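Local atomic coordinates of tyrosine recombinase XerH (Helicobacter pylori, PDB entry 5JK0), a protein that cuts and rejoins DNA as a site-specific tyrosine recombinase, acting at difH sites in chromosome segregation. Residues L172-F184 against L302-S315. Numbering follows the deposited sequence.
Sequences LPTHLNNEELEKF and LRREKNGAHMLRHS. With nucleotides of chain G; nucleotides of chain H.
L176 crosses M311 at about a right angle and runs alongside L312, its CG 3.8 Å from M311 SD and its CD1 4.1 Å from L312 CD2, while L176 CD2 lies over one face of the R304 guanidinium, toward its rim. L176 N donates to S315 OG (2.7 Å, nearly straight), and that hydroxyl in turn donates a hydrogen bond to M311 O. R304 grips E180 end-on with two nitrogens. NH2 meets OE2 at 3.0 Å in the guanidinium plane, yet the carboxylate is turned 75° from that plane and is approached from above. E180 also closes a capping box with N177 at the start of helix 178-190. Within the tyrosine recombinase catalytic domain, the loop leading into that helix meets the turn and helix bearing H310 and R313, predicted active-site residues; H310 N donates a hydrogen bond to OP1 of DC23 of chain G at 3.0 Å. Beside them, P173 CB sits over the centre of the H314 ring in a CH-pi contact, and H314 ND1 hydrogen-bonds Y345, the predicted nucleophile. Packing thins out at K306, whose CG comes no nearer than 4.1 Å to T174 OG1 and whose chain, bent at chi2 (-65°), leads off toward the DNA backbone.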
loop_
_atom_site.group_PDB
_atom_site.type_symbol
_atom_site.label_atom_id
_atom_site.label_comp_id
_atom_site.label_asym_id
_atom_site.label_seq_id
_atom_site.Cartn_x
_atom_site.Cartn_y
_atom_site.Cartn_z
ATOM N N LEU D 172 4.855 18.309 0.451
ATOM C CA LEU D 172 5.329 19.215 1.491
ATOM C C LEU D 172 4.161 19.966 2.130
ATOM O O LEU D 172 3.324 20.528 1.426
ATOM C CB LEU D 172 6.347 20.201 0.912
ATOM C CG LEU D 172 7.354 20.826 1.879
ATOM C CD1 LEU D 172 8.177 19.744 2.557
ATOM C CD2 LEU D 172 8.259 21.803 1.147
ATOM N N PRO D 173 4.100 19.968 3.473
ATOM C CA PRO D 173 3.023 20.622 4.228
ATOM C C PRO D 173 2.928 22.122 3.957
ATOM O O PRO D 173 3.885 22.720 3.464
ATOM C CB PRO D 173 3.412 20.360 5.688
ATOM C CG PRO D 173 4.274 19.147 5.640
ATOM C CD PRO D 173 5.041 19.261 4.358
ATOM N N THR D 174 1.779 22.712 4.280
ATOM C CA THR D 174 1.553 24.142 4.084
ATOM C C THR D 174 2.586 24.966 4.847
ATOM O O THR D 174 2.849 24.709 6.023
ATOM C CB THR D 174 0.137 24.557 4.534
ATOM O OG1 THR D 174 -0.839 23.774 3.836
ATOM C CG2 THR D 174 -0.107 26.032 4.250
ATOM N N HIS D 175 3.167 25.955 4.174
ATOM C CA HIS D 175 4.245 26.742 4.758
ATOM C C HIS D 175 4.472 28.060 4.026
ATOM O O HIS D 175 3.881 28.313 2.974
ATOM C CB HIS D 175 5.544 25.937 4.756
ATOM C CG HIS D 175 6.045 25.617 3.382
ATOM N ND1 HIS D 175 5.575 24.550 2.649
ATOM C CD2 HIS D 175 6.966 26.231 2.603
ATOM C CE1 HIS D 175 6.189 24.516 1.480
ATOM N NE2 HIS D 175 7.038 25.526 1.427
ATOM N N LEU D 176 5.339 28.891 4.594
ATOM C CA LEU D 176 5.762 30.131 3.958
ATOM C C LEU D 176 7.238 30.036 3.590
ATOM O O LEU D 176 8.049 29.576 4.393
ATOM C CB LEU D 176 5.529 31.327 4.886
ATOM C CG LEU D 176 4.127 31.524 5.465
ATOM C CD1 LEU D 176 4.130 32.649 6.489
ATOM C CD2 LEU D 176 3.127 31.809 4.361
ATOM N N ASN D 177 7.590 30.464 2.383
ATOM C CA ASN D 177 8.991 30.471 1.974
ATOM C C ASN D 177 9.741 31.633 2.618
ATOM O O ASN D 177 9.176 32.369 3.428
ATOM C CB ASN D 177 9.115 30.525 0.447
ATOM C CG ASN D 177 8.352 31.685 -0.168
ATOM O OD1 ASN D 177 8.401 32.813 0.320
ATOM N ND2 ASN D 177 7.640 31.408 -1.254
ATOM N N ASN D 178 11.008 31.797 2.255
ATOM C CA ASN D 178 11.847 32.828 2.859
ATOM C C ASN D 178 11.314 34.237 2.599
ATOM O O ASN D 178 11.346 35.092 3.485
ATOM C CB ASN D 178 13.282 32.709 2.344
ATOM C CG ASN D 178 14.299 33.301 3.303
ATOM O OD1 ASN D 178 13.979 34.182 4.101
ATOM N ND2 ASN D 178 15.533 32.818 3.229
ATOM N N GLU D 179 10.819 34.470 1.388
ATOM C CA GLU D 179 10.295 35.781 1.015
ATOM C C GLU D 179 8.977 36.082 1.725
ATOM O O GLU D 179 8.740 37.209 2.162
ATOM C CB GLU D 179 10.105 35.870 -0.501
ATOM N N GLU D 180 8.125 35.067 1.837
ATOM C CA GLU D 180 6.835 35.213 2.502
ATOM C C GLU D 180 7.002 35.362 4.012
ATOM O O GLU D 180 6.224 36.058 4.666
ATOM C CB GLU D 180 5.930 34.021 2.182
ATOM C CG GLU D 180 5.456 33.970 0.737
ATOM C CD GLU D 180 4.753 32.668 0.392
ATOM O OE1 GLU D 180 4.917 31.683 1.144
ATOM O OE2 GLU D 180 4.037 32.631 -0.631
ATOM N N LEU D 181 8.020 34.704 4.561
ATOM C CA LEU D 181 8.327 34.811 5.984
ATOM C C LEU D 181 8.772 36.227 6.339
ATOM O O LEU D 181 8.468 36.731 7.421
ATOM C CB LEU D 181 9.407 33.802 6.381
ATOM C CG LEU D 181 8.955 32.364 6.645
ATOM C CD1 LEU D 181 10.151 31.425 6.693
ATOM C CD2 LEU D 181 8.165 32.284 7.941
ATOM N N GLU D 182 9.493 36.862 5.420
ATOM C CA GLU D 182 9.951 38.232 5.617
ATOM C C GLU D 182 8.770 39.195 5.677
ATOM O O GLU D 182 8.748 40.114 6.496
ATOM C CB GLU D 182 10.911 38.643 4.498
ATOM N N LYS D 183 7.788 38.974 4.809
ATOM C CA LYS D 183 6.601 39.819 4.759
ATOM C C LYS D 183 5.739 39.641 6.005
ATOM O O LYS D 183 5.063 40.572 6.441
ATOM C CB LYS D 183 5.780 39.515 3.505
ATOM N N PHE D 184 5.770 38.440 6.575
ATOM C CA PHE D 184 4.988 38.142 7.768
ATOM C C PHE D 184 5.569 38.833 8.998
ATOM O O PHE D 184 4.832 39.368 9.823
ATOM C CB PHE D 184 4.913 36.631 8.000
ATOM C CG PHE D 184 4.139 36.246 9.229
ATOM C CD1 PHE D 184 2.753 36.253 9.222
ATOM C CD2 PHE D 184 4.797 35.874 10.391
ATOM C CE1 PHE D 184 2.039 35.899 10.352
ATOM C CE2 PHE D 184 4.088 35.520 11.523
ATOM C CZ PHE D 184 2.706 35.532 11.503
ATOM N N LEU D 302 -1.304 36.514 2.924
ATOM C CA LEU D 302 -0.661 35.209 2.817
ATOM C C LEU D 302 -1.617 34.080 3.190
ATOM O O LEU D 302 -1.187 32.964 3.483
ATOM C CB LEU D 302 0.583 35.155 3.706
ATOM C CG LEU D 302 1.718 36.126 3.373
ATOM C CD1 LEU D 302 2.821 36.040 4.417
ATOM C CD2 LEU D 302 2.272 35.843 1.985
ATOM N N ARG D 303 -2.913 34.379 3.179
ATOM C CA ARG D 303 -3.941 33.414 3.561
ATOM C C ARG D 303 -3.911 32.167 2.683
ATOM O O ARG D 303 -3.851 32.262 1.458
ATOM C CB ARG D 303 -5.326 34.061 3.499
ATOM C CG ARG D 303 -6.459 33.129 3.886
ATOM C CD ARG D 303 -7.787 33.862 3.955
ATOM N NE ARG D 303 -8.862 32.989 4.412
ATOM C CZ ARG D 303 -9.127 32.736 5.689
ATOM N NH1 ARG D 303 -8.393 33.290 6.645
ATOM N NH2 ARG D 303 -10.126 31.926 6.013
ATOM N N ARG D 304 -3.953 31.000 3.317
ATOM C CA ARG D 304 -3.889 29.737 2.591
ATOM C C ARG D 304 -4.573 28.600 3.349
ATOM O O ARG D 304 -5.454 28.838 4.174
ATOM C CB ARG D 304 -2.433 29.377 2.291
ATOM C CG ARG D 304 -1.500 29.493 3.484
ATOM C CD ARG D 304 -0.055 29.577 3.027
ATOM N NE ARG D 304 0.184 30.769 2.218
ATOM C CZ ARG D 304 1.302 31.001 1.537
ATOM N NH1 ARG D 304 2.290 30.117 1.558
ATOM N NH2 ARG D 304 1.431 32.115 0.830
ATOM N N GLU D 305 -4.156 27.370 3.062
ATOM C CA GLU D 305 -4.809 26.176 3.599
ATOM C C GLU D 305 -4.768 26.122 5.122
ATOM O O GLU D 305 -5.743 25.733 5.767
ATOM C CB GLU D 305 -4.163 24.916 3.023
ATOM C CG GLU D 305 -3.820 25.019 1.551
ATOM C CD GLU D 305 -2.372 25.411 1.314
ATOM O OE1 GLU D 305 -2.131 26.515 0.783
ATOM O OE2 GLU D 305 -1.477 24.609 1.654
ATOM N N LYS D 306 -3.630 26.502 5.691
ATOM C CA LYS D 306 -3.480 26.566 7.140
ATOM C C LYS D 306 -2.940 27.934 7.535
ATOM O O LYS D 306 -1.983 28.424 6.937
ATOM C CB LYS D 306 -2.550 25.459 7.643
ATOM C CG LYS D 306 -3.028 24.047 7.330
ATOM C CD LYS D 306 -4.329 23.724 8.046
ATOM C CE LYS D 306 -4.763 22.293 7.770
ATOM N NZ LYS D 306 -6.052 21.958 8.436
ATOM N N ASN D 307 -3.556 28.550 8.538
ATOM C CA ASN D 307 -3.181 29.900 8.936
ATOM C C ASN D 307 -2.888 30.022 10.427
ATOM O O ASN D 307 -3.161 31.056 11.036
ATOM C CB ASN D 307 -4.283 30.887 8.544
ATOM C CG ASN D 307 -4.667 30.779 7.080
ATOM O OD1 ASN D 307 -3.945 31.248 6.201
ATOM N ND2 ASN D 307 -5.814 30.164 6.813
ATOM N N GLY D 308 -2.324 28.970 11.010
ATOM C CA GLY D 308 -2.029 28.963 12.430
ATOM C C GLY D 308 -0.546 28.967 12.744
ATOM O O GLY D 308 0.289 29.105 11.850
ATOM N N ALA D 309 -0.224 28.810 14.023
ATOM C CA ALA D 309 1.160 28.812 14.477
ATOM C C ALA D 309 1.899 27.554 14.030
ATOM O O ALA D 309 3.114 27.575 13.845
ATOM C CB ALA D 309 1.218 28.945 15.991
ATOM N N HIS D 310 1.164 26.461 13.858
ATOM C CA HIS D 310 1.776 25.203 13.447
ATOM C C HIS D 310 2.262 25.292 12.002
ATOM O O HIS D 310 3.233 24.637 11.624
ATOM C CB HIS D 310 0.795 24.042 13.610
ATOM C CG HIS D 310 1.460 22.710 13.768
ATOM N ND1 HIS D 310 1.924 22.249 14.983
ATOM C CD2 HIS D 310 1.747 21.743 12.865
ATOM C CE1 HIS D 310 2.465 21.055 14.821
ATOM N NE2 HIS D 310 2.371 20.725 13.545
ATOM N N MET D 311 1.581 26.107 11.200
ATOM C CA MET D 311 2.003 26.359 9.827
ATOM C C MET D 311 3.331 27.113 9.822
ATOM O O MET D 311 4.170 26.910 8.944
ATOM C CB MET D 311 0.930 27.147 9.068
ATOM C CG MET D 311 1.180 27.288 7.571
ATOM S SD MET D 311 2.173 28.727 7.125
ATOM C CE MET D 311 1.106 30.061 7.660
ATOM N N LEU D 312 3.511 27.980 10.813
ATOM C CA LEU D 312 4.769 28.694 10.989
ATOM C C LEU D 312 5.865 27.729 11.425
ATOM O O LEU D 312 7.041 27.934 11.130
ATOM C CB LEU D 312 4.615 29.817 12.015
ATOM C CG LEU D 312 3.547 30.872 11.720
ATOM C CD1 LEU D 312 3.513 31.922 12.820
ATOM C CD2 LEU D 312 3.794 31.516 10.366
ATOM N N ARG D 313 5.465 26.677 12.132
ATOM C CA ARG D 313 6.395 25.647 12.578
ATOM C C ARG D 313 6.912 24.846 11.386
ATOM O O ARG D 313 8.094 24.504 11.324
ATOM C CB ARG D 313 5.722 24.730 13.604
ATOM C CG ARG D 313 6.527 23.501 14.006
ATOM C CD ARG D 313 5.917 22.841 15.240
ATOM N NE ARG D 313 6.415 21.487 15.467
ATOM C CZ ARG D 313 7.435 21.181 16.264
ATOM N NH1 ARG D 313 8.081 22.136 16.920
ATOM N NH2 ARG D 313 7.809 19.916 16.407
ATOM N N HIS D 314 6.024 24.557 10.440
ATOM C CA HIS D 314 6.411 23.893 9.201
ATOM C C HIS D 314 7.347 24.779 8.386
ATOM O O HIS D 314 8.289 24.296 7.759
ATOM C CB HIS D 314 5.180 23.531 8.363
ATOM C CG HIS D 314 4.325 22.459 8.966
ATOM N ND1 HIS D 314 4.808 21.207 9.275
ATOM C CD2 HIS D 314 3.013 22.450 9.302
ATOM C CE1 HIS D 314 3.832 20.474 9.783
ATOM N NE2 HIS D 314 2.733 21.205 9.810
ATOM N N SER D 315 7.079 26.081 8.405
ATOM C CA SER D 315 7.876 27.042 7.653
ATOM C C SER D 315 9.304 27.115 8.183
ATOM O O SER D 315 10.250 27.294 7.418
ATOM C CB SER D 315 7.227 28.426 7.698
ATOM O OG SER D 315 5.908 28.387 7.181
ATOM P P DC G 23 -2.750 25.417 15.012
ATOM O OP1 DC G 23 -1.846 26.062 14.034
ATOM O OP2 DC G 23 -3.195 26.178 16.201
ATOM O "O5'" DC G 23 -4.046 24.902 14.230
ATOM C "C5'" DC G 23 -3.900 23.994 13.143
ATOM C "C4'" DC G 23 -5.235 23.732 12.467
ATOM O "O4'" DC G 23 -6.095 22.981 13.362
ATOM C "C3'" DC G 23 -6.019 24.982 12.072
ATOM O "O3'" DC G 23 -6.646 24.779 10.811
ATOM C "C2'" DC G 23 -7.043 25.120 13.196
ATOM C "C1'" DC G 23 -7.315 23.664 13.547
ATOM N N1 DC G 23 -7.754 23.456 14.958
ATOM C C2 DC G 23 -9.052 23.007 15.222
ATOM O O2 DC G 23 -9.821 22.797 14.276
ATOM N N3 DC G 23 -9.430 22.816 16.511
ATOM C C4 DC G 23 -8.569 23.051 17.502
ATOM N N4 DC G 23 -8.988 22.849 18.756
ATOM C C5 DC G 23 -7.243 23.510 17.253
ATOM C C6 DC G 23 -6.880 23.695 15.978
ATOM P P DA G 24 -7.019 26.036 9.884
ATOM O OP1 DA G 24 -7.309 25.518 8.529
ATOM O OP2 DA G 24 -5.965 27.058 10.062
ATOM O "O5'" DA G 24 -8.378 26.593 10.525
ATOM C "C5'" DA G 24 -9.571 25.831 10.404
ATOM C "C4'" DA G 24 -10.654 26.328 11.349
ATOM O "O4'" DA G 24 -10.345 25.947 12.717
ATOM C "C3'" DA G 24 -10.878 27.849 11.376
ATOM O "O3'" DA G 24 -12.267 28.113 11.274
ATOM C "C2'" DA G 24 -10.354 28.246 12.758
ATOM C "C1'" DA G 24 -10.730 27.008 13.546
ATOM N N9 DA G 24 -10.067 26.886 14.842
ATOM C C8 DA G 24 -8.830 27.353 15.192
ATOM N N7 DA G 24 -8.502 27.099 16.438
ATOM C C5 DA G 24 -9.602 26.420 16.939
ATOM C C6 DA G 24 -9.887 25.875 18.207
ATOM N N6 DA G 24 -9.042 25.931 19.240
ATOM N N1 DA G 24 -11.078 25.262 18.370
ATOM C C2 DA G 24 -11.924 25.205 17.335
ATOM N N3 DA G 24 -11.770 25.682 16.102
ATOM C C4 DA G 24 -10.576 26.284 15.969
ATOM P P DA H 12 -1.355 17.772 9.772
ATOM O OP1 DA H 12 -1.168 19.213 9.489
ATOM O OP2 DA H 12 -1.092 16.767 8.718
ATOM O "O5'" DA H 12 -0.476 17.382 11.046
ATOM C "C5'" DA H 12 -0.551 18.170 12.225
ATOM C "C4'" DA H 12 0.287 17.562 13.335
ATOM O "O4'" DA H 12 -0.432 16.451 13.932
ATOM C "C3'" DA H 12 1.645 17.017 12.891
ATOM O "O3'" DA H 12 2.658 17.438 13.797
ATOM C "C2'" DA H 12 1.452 15.498 12.913
ATOM C "C1'" DA H 12 0.406 15.321 14.005
ATOM N N9 DA H 12 -0.421 14.129 13.829
ATOM C C8 DA H 12 -0.890 13.618 12.651
ATOM N N7 DA H 12 -1.615 12.533 12.795
ATOM C C5 DA H 12 -1.623 12.317 14.163
ATOM C C6 DA H 12 -2.220 11.322 14.964
ATOM N N6 DA H 12 -2.955 10.320 14.469
ATOM N N1 DA H 12 -2.032 11.397 16.297
ATOM C C2 DA H 12 -1.296 12.401 16.789
ATOM N N3 DA H 12 -0.688 13.393 16.138
ATOM C C4 DA H 12 -0.892 13.291 14.815
#